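Local coordinates for protein lysine-sensitive aspartokinase 3 (Escherichia coli, PDB 2J0W) that phosphorylates L-aspartate with ATP to give 4-phospho-L-aspartate and ADP, opening lysine biosynthesis under allosteric feedback inhibition by lysine, at residues L38-G43 against H117-S122; A137-V142 against I180-I185; D218-V223 against P273-S278; F245-E250 against S423-C428; P296-A301 against N394-A399. All coordinates share one frame; numbering follows the deposited sequence.

Contact 1 (L38-G43 against H117-S122); sequences LSASAG and HGELMS. With ASP (aspartic acid), chain B.
Two nitrogens share the carboxylate oxygen E119 OE2: the substrate's amino group donates to it, with ASP N at 3.0 Å, and the backbone amide of A40 adds a weak, bent bond, A40 N lying 2.8 Å from E119 OE2. The glutamate chain folds at its second torsion (chi2 -64°), which carries CD back towards the loop. An alanine in place of E119 would probably leave the substrate's ammonium and the amide of A40 without this acceptor and open a gap beside A40. The other carboxylate oxygen, E119 OE1, rests 3.4 Å from A40 CB. That methyl sits directly on G118, where any side chain would collide with it. One turn on, S122 OG is 2.9 Å from S39 O and also near E119 O, so its proton may serve either. S39 turns the other way, its hydroxyl bonded to S201. The meeting of loop 38-43, which follows strand 33-38, with helix 108-131 forms part of the aspartate-binding site of the amino acid kinase fold.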
# COMPACT_ATOMS: atom_id res chain seq x y z
N LEU A 38 -34.76 17.22 3.55
CA LEU A 38 -34.60 17.41 4.98
C LEU A 38 -34.14 16.16 5.69
O LEU A 38 -34.50 15.05 5.31
CB LEU A 38 -35.92 17.83 5.62
CG LEU A 38 -36.63 19.11 5.20
CD1 LEU A 38 -37.93 19.20 5.99
CD2 LEU A 38 -35.74 20.32 5.46
N SER A 39 -33.34 16.36 6.73
CA SER A 39 -32.87 15.28 7.57
C SER A 39 -33.88 15.41 8.70
O SER A 39 -34.70 16.32 8.68
CB SER A 39 -31.47 15.56 8.15
OG SER A 39 -30.44 15.56 7.18
N ALA A 40 -33.82 14.52 9.68
CA ALA A 40 -34.74 14.61 10.80
C ALA A 40 -34.17 15.68 11.72
O ALA A 40 -32.99 16.02 11.64
CB ALA A 40 -34.83 13.27 11.51
N SER A 41 -35.00 16.20 12.61
CA SER A 41 -34.55 17.22 13.55
C SER A 41 -33.42 16.72 14.45
O SER A 41 -33.36 15.54 14.79
CB SER A 41 -35.72 17.71 14.38
OG SER A 41 -36.74 18.21 13.53
N ALA A 42 -32.53 17.63 14.83
CA ALA A 42 -31.39 17.30 15.68
C ALA A 42 -31.81 16.35 16.80
O ALA A 42 -32.85 16.54 17.41
CB ALA A 42 -30.82 18.57 16.28
N GLY A 43 -30.99 15.32 17.04
CA GLY A 43 -31.27 14.36 18.09
C GLY A 43 -32.21 13.20 17.77
O GLY A 43 -32.09 12.12 18.35
N HIS A 117 -38.45 6.87 10.23
CA HIS A 117 -39.48 7.76 10.79
C HIS A 117 -39.07 9.21 11.10
O HIS A 117 -39.93 10.11 11.06
CB HIS A 117 -40.10 7.11 12.03
CG HIS A 117 -41.00 5.96 11.70
ND1 HIS A 117 -40.54 4.78 11.16
CD2 HIS A 117 -42.35 5.84 11.78
CE1 HIS A 117 -41.57 3.98 10.91
NE2 HIS A 117 -42.68 4.61 11.28
N GLY A 118 -37.80 9.45 11.41
CA GLY A 118 -37.33 10.80 11.73
C GLY A 118 -37.53 11.79 10.58
O GLY A 118 -38.18 12.83 10.74
N GLU A 119 -36.96 11.48 9.42
CA GLU A 119 -37.12 12.36 8.27
C GLU A 119 -38.58 12.39 7.81
O GLU A 119 -39.00 13.32 7.12
CB GLU A 119 -36.21 11.93 7.11
CG GLU A 119 -35.19 10.83 7.42
CD GLU A 119 -34.16 11.21 8.46
OE1 GLU A 119 -34.13 10.56 9.52
OE2 GLU A 119 -33.36 12.14 8.21
N LEU A 120 -39.37 11.39 8.17
CA LEU A 120 -40.78 11.45 7.78
C LEU A 120 -41.47 12.55 8.58
O LEU A 120 -42.15 13.41 8.01
CB LEU A 120 -41.47 10.10 8.01
CG LEU A 120 -41.19 9.06 6.91
CD1 LEU A 120 -41.82 7.72 7.26
CD2 LEU A 120 -41.72 9.56 5.58
N MET A 121 -41.28 12.55 9.90
CA MET A 121 -41.91 13.58 10.73
C MET A 121 -41.40 14.98 10.41
O MET A 121 -42.19 15.91 10.34
CB MET A 121 -41.70 13.27 12.22
CG MET A 121 -42.47 12.05 12.69
SD MET A 121 -41.88 11.43 14.26
CE MET A 121 -42.93 12.30 15.35
N SER A 122 -40.10 15.14 10.20
CA SER A 122 -39.57 16.46 9.90
C SER A 122 -40.12 17.04 8.59
O SER A 122 -40.55 18.18 8.58
CB SER A 122 -38.03 16.43 9.84
OG SER A 122 -37.57 15.70 8.72
N ASP B . -30.77 11.73 9.68
CA ASP B . -29.59 10.92 9.39
C ASP B . -28.62 11.11 10.58
O ASP B . -29.04 11.71 11.60
CB ASP B . -28.99 11.36 8.02
CG ASP B . -28.37 12.77 7.95
OD1 ASP B . -28.37 13.49 8.99
OD2 ASP B . -27.87 13.17 6.83
OXT ASP B . -27.43 10.67 10.47

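Contact 2 (A137-V142 against I180-I185); sequences AQWFDV and ITQGFI. With ASP (aspartic acid), chain B.
W139 and I180 form a parallel bridge, in which I180 bonds the residues on either side of W139; it belongs to a beta-alpha-beta unit, strands 137-139 and 178-182 linked through helix 159-176. I180 N gives a nearly straight bond to Q138 O at 2.8 Å, and F140 N donates over the same length to I180 O. Beyond the bridge, side chains take over the pairing. T181 OG1, anti to its own backbone N (chi1 -172°), donates to F140 O over 2.7 Å, approaching from above the carbonyl plane. The amide of V142 is held chiefly by Q182 OE1, 2.9 Å from V142 N, with T181 OG1 as a weak second acceptor. In Q182 the bend at chi2 (-70°) turns CD back toward segment 137-142. The side chains of Q182 and W139 cross at about a right angle, with amide and ring planes 37° apart, while the indole nitrogen bonds to T123 of helix 108-131. V142 and Q182 slide past each other in opposite directions, and D141 forms a salt bridge with R143. F184 lays one ring face against the bound aspartate, ASP CA standing 3.7 Å over the ring centre. Among the apolar groups, V142 CG2 touches I185 CG1 at 3.7 Å.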
# COMPACT_ATOMS: atom_id res chain seq x y z
N ALA A 137 -46.75 24.00 -1.39
CA ALA A 137 -45.67 23.10 -1.01
C ALA A 137 -46.24 21.73 -0.71
O ALA A 137 -47.06 21.58 0.19
CB ALA A 137 -44.94 23.63 0.23
N GLN A 138 -45.82 20.72 -1.46
CA GLN A 138 -46.32 19.38 -1.21
C GLN A 138 -45.26 18.40 -0.70
O GLN A 138 -44.07 18.50 -1.01
CB GLN A 138 -47.01 18.83 -2.47
CG GLN A 138 -46.19 18.97 -3.75
CD GLN A 138 -46.97 18.55 -4.96
OE1 GLN A 138 -47.54 17.45 -5.01
NE2 GLN A 138 -47.01 19.42 -5.98
N TRP A 139 -45.73 17.46 0.11
CA TRP A 139 -44.90 16.44 0.72
C TRP A 139 -44.74 15.29 -0.27
O TRP A 139 -45.68 14.95 -0.99
CB TRP A 139 -45.58 15.94 2.00
CG TRP A 139 -44.80 14.96 2.81
CD1 TRP A 139 -43.86 15.24 3.76
CD2 TRP A 139 -44.90 13.54 2.75
NE1 TRP A 139 -43.37 14.07 4.29
CE2 TRP A 139 -43.99 13.01 3.69
CE3 TRP A 139 -45.68 12.65 1.99
CZ2 TRP A 139 -43.83 11.63 3.90
CZ3 TRP A 139 -45.52 11.27 2.19
CH2 TRP A 139 -44.60 10.78 3.14
N PHE A 140 -43.54 14.71 -0.32
CA PHE A 140 -43.26 13.59 -1.23
C PHE A 140 -42.40 12.54 -0.55
O PHE A 140 -41.44 12.88 0.13
CB PHE A 140 -42.55 14.09 -2.48
CG PHE A 140 -42.39 13.03 -3.53
CD1 PHE A 140 -43.48 12.61 -4.27
CD2 PHE A 140 -41.15 12.45 -3.76
CE1 PHE A 140 -43.35 11.60 -5.24
CE2 PHE A 140 -41.00 11.44 -4.73
CZ PHE A 140 -42.10 11.02 -5.47
N ASP A 141 -42.75 11.27 -0.76
CA ASP A 141 -42.02 10.14 -0.16
C ASP A 141 -40.87 9.63 -1.05
O ASP A 141 -41.11 8.80 -1.95
CB ASP A 141 -43.02 9.00 0.11
CG ASP A 141 -42.40 7.85 0.88
OD1 ASP A 141 -41.18 7.59 0.75
OD2 ASP A 141 -43.16 7.18 1.61
N VAL A 142 -39.64 10.08 -0.82
CA VAL A 142 -38.53 9.64 -1.66
C VAL A 142 -38.52 8.16 -1.91
O VAL A 142 -38.05 7.72 -2.96
CB VAL A 142 -37.13 9.95 -1.09
CG1 VAL A 142 -36.65 11.30 -1.57
CG2 VAL A 142 -37.14 9.84 0.40
N ILE A 180 -41.25 18.87 -1.00
CA ILE A 180 -40.44 18.61 0.17
C ILE A 180 -40.39 17.10 0.36
O ILE A 180 -41.43 16.43 0.38
CB ILE A 180 -41.07 19.29 1.41
CG1 ILE A 180 -41.35 20.75 1.08
CG2 ILE A 180 -40.15 19.18 2.62
CD1 ILE A 180 -40.19 21.45 0.43
N THR A 181 -39.18 16.56 0.46
CA THR A 181 -39.03 15.13 0.64
C THR A 181 -37.89 14.84 1.63
O THR A 181 -37.25 15.76 2.13
CB THR A 181 -38.79 14.42 -0.71
OG1 THR A 181 -38.84 13.01 -0.50
CG2 THR A 181 -37.44 14.83 -1.35
N GLN A 182 -37.64 13.56 1.89
CA GLN A 182 -36.60 13.19 2.86
C GLN A 182 -35.32 12.54 2.35
O GLN A 182 -35.35 11.69 1.46
CB GLN A 182 -37.22 12.28 3.92
CG GLN A 182 -38.13 11.19 3.38
CD GLN A 182 -39.43 11.71 2.81
OE1 GLN A 182 -39.99 11.13 1.87
NE2 GLN A 182 -39.94 12.80 3.38
N GLY A 183 -34.19 12.95 2.90
CA GLY A 183 -32.95 12.34 2.49
C GLY A 183 -32.67 11.17 3.42
O GLY A 183 -33.48 10.91 4.31
N PHE A 184 -31.55 10.48 3.20
CA PHE A 184 -31.14 9.36 4.05
C PHE A 184 -31.88 8.02 3.87
O PHE A 184 -31.30 6.95 4.13
CB PHE A 184 -31.23 9.80 5.52
CG PHE A 184 -30.90 8.74 6.51
CD1 PHE A 184 -29.66 8.09 6.48
CD2 PHE A 184 -31.77 8.47 7.57
CE1 PHE A 184 -29.28 7.20 7.50
CE2 PHE A 184 -31.40 7.57 8.61
CZ PHE A 184 -30.15 6.94 8.57
N ILE A 185 -33.14 8.06 3.44
CA ILE A 185 -33.90 6.83 3.27
C ILE A 185 -34.22 6.41 1.84
O ILE A 185 -34.19 7.21 0.91
CB ILE A 185 -35.24 6.89 4.02
CG1 ILE A 185 -36.17 7.92 3.37
CG2 ILE A 185 -34.99 7.27 5.47
CD1 ILE A 185 -37.55 7.97 4.01
N ASP B . -30.77 11.73 9.68
CA ASP B . -29.59 10.92 9.39
C ASP B . -28.62 11.11 10.58
O ASP B . -29.04 11.71 11.60
CB ASP B . -28.99 11.36 8.02
CG ASP B . -28.37 12.77 7.95
OD1 ASP B . -28.37 13.49 8.99
OD2 ASP B . -27.87 13.17 6.83
OXT ASP B . -27.43 10.67 10.47

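Contact 3 (D218-V223 against P273-S278); sequences DIWTDV and PVFVGS. With ADP (adenosine-5'-diphosphate), chain D.
W220 and F275 meet edge to face, and the indole can be followed outward from its root. W220 CB lies nearest G277 O, across the strand pair; CG, anti to the carbonyl carbon (chi1 -68°), sits beside the backbone N. Along the benzo side, W220 CE3 and CZ3 each come within 3.2 Å of S278 O, which lies at the ring edge near its plane. At the tip, W220 CH2 touches F275 CE2 at 3.7 Å; the phenyl turns its edge to the six-membered ring, with the planes 65° apart. F9 also stacks on this tryptophan. G277 leaves room for W220 and F275, since a CB there would press on W220 CZ3 and clash with F275. W220 lies on strand 216-221, and F275 and G277 on the neighbouring parallel strand 274-278, in the central sheet of the amino acid kinase fold. I219 N donates to F275 O at 2.6 Å, G277 N to I219 O, and T221 N to G277 O. On the face carrying I219 and V276, I219 CG1 packs against V274 CG1. At the end of strand 216-221, T221 OG1 donates to ADP O1B at 3.0 Å, and D222 OD1 receives the ribose hydroxyl ADP O3', while D222 OD2 forms a salt bridge with R232.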
# COMPACT_ATOMS: atom_id res chain seq x y z
N ASP A 218 -27.63 22.86 -2.85
CA ASP A 218 -27.22 23.70 -1.73
C ASP A 218 -27.26 22.94 -0.39
O ASP A 218 -28.32 22.48 0.05
CB ASP A 218 -28.10 24.96 -1.63
CG ASP A 218 -27.74 26.02 -2.66
OD1 ASP A 218 -26.53 26.20 -2.94
OD2 ASP A 218 -28.66 26.67 -3.19
N ILE A 219 -26.11 22.81 0.25
CA ILE A 219 -26.03 22.13 1.53
C ILE A 219 -26.06 23.16 2.66
O ILE A 219 -25.11 23.92 2.85
CB ILE A 219 -24.71 21.30 1.65
CG1 ILE A 219 -24.61 20.30 0.49
CG2 ILE A 219 -24.66 20.55 2.98
CD1 ILE A 219 -25.84 19.42 0.32
N TRP A 220 -27.16 23.19 3.41
CA TRP A 220 -27.28 24.13 4.51
C TRP A 220 -26.99 23.45 5.84
O TRP A 220 -27.75 22.60 6.29
CB TRP A 220 -28.68 24.76 4.50
CG TRP A 220 -28.89 25.67 3.31
CD1 TRP A 220 -29.61 25.40 2.17
CD2 TRP A 220 -28.30 26.96 3.11
NE1 TRP A 220 -29.49 26.44 1.28
CE2 TRP A 220 -28.70 27.41 1.83
CE3 TRP A 220 -27.47 27.78 3.89
CZ2 TRP A 220 -28.29 28.64 1.31
CZ3 TRP A 220 -27.07 29.00 3.37
CH2 TRP A 220 -27.48 29.42 2.10
N THR A 221 -25.87 23.81 6.47
CA THR A 221 -25.49 23.19 7.73
C THR A 221 -25.41 24.18 8.88
O THR A 221 -26.08 25.21 8.86
CB THR A 221 -24.15 22.43 7.57
OG1 THR A 221 -23.75 21.91 8.84
CG2 THR A 221 -23.09 23.35 7.04
N ASP A 222 -24.59 23.87 9.89
CA ASP A 222 -24.43 24.72 11.07
C ASP A 222 -23.05 25.40 11.09
O ASP A 222 -22.55 25.81 12.14
CB ASP A 222 -24.62 23.88 12.34
CG ASP A 222 -23.48 22.90 12.58
OD1 ASP A 222 -22.60 22.78 11.70
OD2 ASP A 222 -23.46 22.25 13.64
N VAL A 223 -22.45 25.50 9.91
CA VAL A 223 -21.13 26.11 9.73
C VAL A 223 -21.10 26.72 8.34
O VAL A 223 -21.40 26.04 7.36
CB VAL A 223 -20.02 25.07 9.86
CG1 VAL A 223 -18.92 25.36 8.86
CG2 VAL A 223 -19.47 25.09 11.27
N PRO A 273 -22.30 21.64 -9.45
CA PRO A 273 -21.64 22.34 -8.35
C PRO A 273 -22.48 22.26 -7.08
O PRO A 273 -23.71 22.23 -7.15
CB PRO A 273 -21.47 23.76 -8.89
CG PRO A 273 -22.66 23.91 -9.77
CD PRO A 273 -22.72 22.59 -10.50
N VAL A 274 -21.82 22.26 -5.93
CA VAL A 274 -22.48 22.15 -4.63
C VAL A 274 -22.08 23.31 -3.73
O VAL A 274 -20.89 23.61 -3.60
CB VAL A 274 -22.09 20.80 -3.94
CG1 VAL A 274 -22.60 20.75 -2.51
CG2 VAL A 274 -22.66 19.62 -4.73
N PHE A 275 -23.07 23.95 -3.11
CA PHE A 275 -22.81 25.06 -2.21
C PHE A 275 -22.96 24.67 -0.73
O PHE A 275 -23.89 23.94 -0.37
CB PHE A 275 -23.74 26.23 -2.51
CG PHE A 275 -23.58 27.35 -1.54
CD1 PHE A 275 -22.43 28.12 -1.55
CD2 PHE A 275 -24.53 27.57 -0.56
CE1 PHE A 275 -22.22 29.10 -0.61
CE2 PHE A 275 -24.33 28.56 0.40
CZ PHE A 275 -23.17 29.33 0.38
N VAL A 276 -22.08 25.18 0.12
CA VAL A 276 -22.12 24.84 1.54
C VAL A 276 -22.13 26.05 2.47
O VAL A 276 -21.12 26.75 2.59
CB VAL A 276 -20.89 23.92 1.94
CG1 VAL A 276 -21.04 23.43 3.39
CG2 VAL A 276 -20.77 22.73 1.00
N GLY A 277 -23.25 26.28 3.16
CA GLY A 277 -23.35 27.40 4.07
C GLY A 277 -24.18 27.13 5.31
O GLY A 277 -24.87 26.11 5.41
N SER A 278 -24.10 28.07 6.25
CA SER A 278 -24.82 28.03 7.53
C SER A 278 -26.29 28.40 7.32
O SER A 278 -26.59 29.31 6.56
CB SER A 278 -24.18 29.01 8.52
OG SER A 278 -24.81 28.98 9.79
PB ADP D . -25.60 18.48 8.98
O1B ADP D . -25.85 19.84 8.47
O2B ADP D . -26.77 17.93 9.76
O3B ADP D . -25.21 17.50 7.82
PA ADP D . -23.20 17.66 10.40
O1A ADP D . -22.97 17.69 11.87
O2A ADP D . -23.45 16.32 9.80
O3A ADP D . -24.40 18.61 10.01
O5' ADP D . -21.85 18.36 9.85
C5' ADP D . -21.42 19.76 9.98
C4' ADP D . -20.16 19.74 10.82
O4' ADP D . -19.02 18.98 10.32
C3' ADP D . -19.52 21.06 11.18
O3' ADP D . -20.45 21.65 12.11
C2' ADP D . -18.20 20.58 11.76
O2' ADP D . -18.35 20.19 13.12
C1' ADP D . -17.82 19.42 10.93
N9 ADP D . -16.63 19.63 9.97
C8 ADP D . -15.61 18.75 9.93
N7 ADP D . -14.65 19.04 9.08
C5 ADP D . -15.07 20.18 8.52
C6 ADP D . -14.45 21.01 7.51
N6 ADP D . -13.33 20.74 6.94
N1 ADP D . -15.18 22.16 7.16
C2 ADP D . -16.41 22.49 7.75
N3 ADP D . -17.00 21.71 8.71
C4 ADP D . -16.31 20.59 9.05

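Contact 4 (F245-E250 against S423-C428); sequences FAEAAE and SSHNLC
Helix 245-253 of the kinase domain meets the ACT part of the chain here, at the turn leading into strand 426-432, and E250 makes the polar bonds across it. Its chain is extended beyond CG (chi2 -171°), carrying CD out toward segment 423-428, and its two carboxylate oxygens take separate donors. N426 ND2 lies 2.6 Å from E250 OE1, which is in the plane of the asparagine amide, although the donor stands well above the carboxylate plane. S423 OG donates at 3.0 Å to E250 OE2, which accepts on its syn lone pair. The same serine oxygen accepts from H425 N at 3.2 Å, an ST turn that helps to position it. H425 CB also comes within 3.6 Å of E250 OE2. Were E250 an alanine, the amide of N426 and the hydroxyl of S423 would probably lose their carboxylate acceptors, and the packing on H425 CB would be lost with them. The H425 side chain crosses that of E250 at about a right angle; its NE2 is 4.0 Å from A246 CB, and its ND1 lies beside E247 CG. H425 ND1 is itself bonded to G393 O, and E247 pairs with R300. N426 ND2 also donates to S345 of the second subunit, a residue of the lysine site. Such a junction is a kinase-to-ACT interface, set beside the dimer contact where the inhibitor lysine binds in the inhibited enzyme.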
# COMPACT_ATOMS: atom_id res chain seq x y z
N PHE A 245 -13.96 19.44 -6.90
CA PHE A 245 -14.46 18.09 -6.61
C PHE A 245 -13.50 17.11 -5.94
O PHE A 245 -13.69 16.75 -4.78
CB PHE A 245 -15.01 17.47 -7.90
CG PHE A 245 -16.31 18.07 -8.35
CD1 PHE A 245 -17.25 18.49 -7.41
CD2 PHE A 245 -16.61 18.17 -9.70
CE1 PHE A 245 -18.47 19.00 -7.81
CE2 PHE A 245 -17.83 18.68 -10.12
CZ PHE A 245 -18.77 19.10 -9.17
N ALA A 246 -12.47 16.68 -6.66
CA ALA A 246 -11.54 15.71 -6.08
C ALA A 246 -10.93 16.21 -4.79
O ALA A 246 -10.75 15.44 -3.85
CB ALA A 246 -10.46 15.34 -7.09
N GLU A 247 -10.62 17.50 -4.72
CA GLU A 247 -10.04 18.01 -3.48
C GLU A 247 -10.95 17.69 -2.31
O GLU A 247 -10.57 17.01 -1.37
CB GLU A 247 -9.87 19.53 -3.55
CG GLU A 247 -8.59 19.99 -4.19
CD GLU A 247 -8.57 21.48 -4.36
OE1 GLU A 247 -9.17 21.97 -5.34
OE2 GLU A 247 -7.97 22.16 -3.50
N ALA A 248 -12.16 18.21 -2.40
CA ALA A 248 -13.18 18.03 -1.38
C ALA A 248 -13.61 16.58 -1.23
O ALA A 248 -13.79 16.09 -0.12
CB ALA A 248 -14.39 18.88 -1.73
N ALA A 249 -13.76 15.92 -2.37
CA ALA A 249 -14.15 14.53 -2.42
C ALA A 249 -13.27 13.78 -1.44
O ALA A 249 -13.76 12.99 -0.62
CB ALA A 249 -13.95 13.98 -3.81
N GLU A 250 -11.98 14.06 -1.50
CA GLU A 250 -11.01 13.41 -0.63
C GLU A 250 -11.08 13.93 0.80
O GLU A 250 -10.73 13.21 1.74
CB GLU A 250 -9.59 13.55 -1.20
CG GLU A 250 -9.24 12.47 -2.22
CD GLU A 250 -7.77 12.46 -2.63
OE1 GLU A 250 -6.91 12.74 -1.77
OE2 GLU A 250 -7.47 12.14 -3.81
N SER A 423 -1.90 9.31 -4.74
CA SER A 423 -2.68 10.45 -5.21
C SER A 423 -1.93 11.76 -5.04
O SER A 423 -1.32 12.02 -4.01
CB SER A 423 -4.02 10.50 -4.47
OG SER A 423 -4.77 11.62 -4.90
N SER A 424 -1.97 12.57 -6.08
CA SER A 424 -1.28 13.84 -6.02
C SER A 424 -2.10 14.85 -5.22
O SER A 424 -1.81 16.05 -5.23
CB SER A 424 -1.02 14.38 -7.42
OG SER A 424 -2.22 14.48 -8.17
N HIS A 425 -3.13 14.37 -4.53
CA HIS A 425 -3.98 15.25 -3.73
C HIS A 425 -3.85 15.05 -2.23
O HIS A 425 -4.16 15.96 -1.47
CB HIS A 425 -5.45 15.09 -4.11
CG HIS A 425 -5.84 15.78 -5.37
ND1 HIS A 425 -5.87 17.15 -5.49
CD2 HIS A 425 -6.28 15.29 -6.56
CE1 HIS A 425 -6.31 17.48 -6.70
NE2 HIS A 425 -6.57 16.37 -7.36
N ASN A 426 -3.40 13.88 -1.79
CA ASN A 426 -3.32 13.66 -0.35
C ASN A 426 -2.14 12.86 0.19
O ASN A 426 -1.48 12.10 -0.52
CB ASN A 426 -4.58 12.95 0.13
CG ASN A 426 -4.48 11.45 -0.05
OD1 ASN A 426 -3.63 10.79 0.58
ND2 ASN A 426 -5.34 10.89 -0.90
N LEU A 427 -1.94 13.02 1.50
CA LEU A 427 -0.91 12.32 2.24
C LEU A 427 -1.54 12.01 3.60
O LEU A 427 -1.82 12.92 4.38
CB LEU A 427 0.31 13.22 2.44
CG LEU A 427 1.49 12.55 3.15
CD1 LEU A 427 2.75 13.30 2.80
CD2 LEU A 427 1.27 12.50 4.66
N CYS A 428 -1.76 10.73 3.88
CA CYS A 428 -2.37 10.37 5.15
C CYS A 428 -1.45 9.60 6.06
O CYS A 428 -0.42 9.08 5.64
CB CYS A 428 -3.62 9.53 4.91
SG CYS A 428 -4.60 10.11 3.55

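Contact 5 (P296-A301 against N394-A399); sequences PPLFRA and NDLSKA
N394 and L298 draw the two backbones together, their CA atoms 5.0 Å apart, through a weak bond in which N394 N lies 3.3 Å from L298 O. The side chain of N394 adds a much shorter one: N394 ND2 stands 2.5 Å from P297 O, nearly straight at the hydrogen and with the acceptor in the amide plane. CG of the asparagine is anti to the carbonyl carbon (chi1 -48°), on the side of the backbone N. N394 ND2 also brushes P296 CB at 3.3 Å. The loop 394-399 belongs to the ACT part of the chain and follows strand 386-393; the other segment, 296-301, leads into strand 299-313, which pairs with 386-393. R300 and A301 together face I392 of that partner strand, a classic beta bulge. R300, whose NE is engaged by E247, lays one face of its guanidinium over P297 CD. Beyond the polar pair the packing is apolar. L298 runs its CD1 methyl to L396 CD2 and to A399 CB, each 4.0 Å away. L396 CD2 also meets the phenyl edge of F299, 3.6 Å from F299 CE1, while L298 CG lies over one face of the same ring, offset toward its rim.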
# COMPACT_ATOMS: atom_id res chain seq x y z
N PRO A 296 -5.11 26.51 -7.40
CA PRO A 296 -5.21 25.64 -6.22
C PRO A 296 -3.97 25.60 -5.35
O PRO A 296 -2.88 25.32 -5.83
CB PRO A 296 -5.52 24.28 -6.84
CG PRO A 296 -6.33 24.64 -8.04
CD PRO A 296 -5.56 25.80 -8.61
N PRO A 297 -4.12 25.85 -4.05
CA PRO A 297 -2.98 25.83 -3.13
C PRO A 297 -2.26 24.49 -3.15
O PRO A 297 -2.66 23.55 -3.84
CB PRO A 297 -3.61 26.09 -1.77
CG PRO A 297 -4.78 26.96 -2.12
CD PRO A 297 -5.34 26.29 -3.35
N LEU A 298 -1.18 24.40 -2.38
CA LEU A 298 -0.43 23.17 -2.29
C LEU A 298 -1.05 22.41 -1.14
O LEU A 298 -1.07 21.19 -1.12
CB LEU A 298 1.05 23.45 -2.01
CG LEU A 298 1.96 22.22 -2.04
CD1 LEU A 298 1.96 21.62 -3.44
CD2 LEU A 298 3.36 22.61 -1.61
N PHE A 299 -1.57 23.17 -0.18
CA PHE A 299 -2.21 22.59 1.00
C PHE A 299 -3.55 23.26 1.24
O PHE A 299 -3.59 24.42 1.65
CB PHE A 299 -1.34 22.79 2.24
CG PHE A 299 0.06 22.24 2.12
CD1 PHE A 299 0.30 21.03 1.48
CD2 PHE A 299 1.13 22.92 2.69
CE1 PHE A 299 1.58 20.50 1.41
CE2 PHE A 299 2.42 22.39 2.64
CZ PHE A 299 2.65 21.18 2.00
N ARG A 300 -4.65 22.55 1.00
CA ARG A 300 -5.98 23.13 1.23
C ARG A 300 -6.39 22.96 2.67
O ARG A 300 -6.77 23.92 3.33
CB ARG A 300 -7.05 22.47 0.37
CG ARG A 300 -7.11 22.93 -1.07
CD ARG A 300 -7.95 24.18 -1.28
NE ARG A 300 -8.20 24.34 -2.71
CZ ARG A 300 -8.78 25.39 -3.28
NH1 ARG A 300 -9.19 26.42 -2.55
NH2 ARG A 300 -8.95 25.41 -4.60
N ALA A 301 -6.32 21.72 3.16
CA ALA A 301 -6.75 21.46 4.52
C ALA A 301 -6.28 20.14 5.09
O ALA A 301 -5.56 19.38 4.46
CB ALA A 301 -8.26 21.51 4.58
N ASN A 394 -2.64 19.84 -3.72
CA ASN A 394 -2.46 19.57 -5.13
C ASN A 394 -1.00 19.35 -5.51
O ASN A 394 -0.12 20.11 -5.09
CB ASN A 394 -3.07 20.72 -5.92
CG ASN A 394 -4.47 21.06 -5.43
OD1 ASN A 394 -5.44 20.40 -5.78
ND2 ASN A 394 -4.58 22.09 -4.59
N ASP A 395 -0.75 18.31 -6.29
CA ASP A 395 0.61 17.99 -6.74
C ASP A 395 1.62 17.82 -5.60
O ASP A 395 2.77 18.23 -5.72
CB ASP A 395 1.10 19.06 -7.71
CG ASP A 395 0.17 19.23 -8.89
OD1 ASP A 395 0.47 20.08 -9.76
OD2 ASP A 395 -0.85 18.52 -8.95
N LEU A 396 1.18 17.21 -4.50
CA LEU A 396 2.05 16.98 -3.36
C LEU A 396 3.16 15.99 -3.72
O LEU A 396 4.26 16.06 -3.17
CB LEU A 396 1.24 16.43 -2.19
CG LEU A 396 -0.02 17.21 -1.80
CD1 LEU A 396 -0.74 16.51 -0.67
CD2 LEU A 396 0.37 18.61 -1.40
N SER A 397 2.85 15.08 -4.65
CA SER A 397 3.79 14.05 -5.09
C SER A 397 4.96 14.56 -5.91
O SER A 397 6.09 14.11 -5.74
CB SER A 397 3.05 12.95 -5.87
OG SER A 397 2.33 13.50 -6.96
N LYS A 398 4.69 15.50 -6.82
CA LYS A 398 5.74 16.05 -7.66
C LYS A 398 6.19 17.44 -7.19
O LYS A 398 6.63 18.26 -8.00
CB LYS A 398 5.29 16.12 -9.12
CG LYS A 398 5.08 14.76 -9.76
CD LYS A 398 5.03 14.86 -11.28
CE LYS A 398 5.06 13.48 -11.92
NZ LYS A 398 5.25 13.54 -13.40
N ALA A 399 6.07 17.69 -5.89
CA ALA A 399 6.45 18.97 -5.30
C ALA A 399 7.52 18.71 -4.25
O ALA A 399 7.76 17.57 -3.89
CB ALA A 399 5.25 19.62 -4.68

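Overall arrangement
Contacts 1, 2 and 3 follow one another along the amino acid kinase domain, whereas contact 5 falls within the span between the segments of contact 4. Contacts 1 and 2, with centres about 11 Å apart, touch each other and the bound aspartate; strand 33-38, which leads into contact 1, pairs with strand 178-182 of contact 2. Contact 3 lies further across the same sheet, about 19 Å from contact 2 between centres, and borders the nucleotide. Contacts 4 and 5, centres about 9 Å apart, share the ACT sheet, touch through E247 and R300, and both reach the second subunit. Helix 245-253, which lies between the two segments of contact 3, is one place where the catalytic and regulatory halves meet.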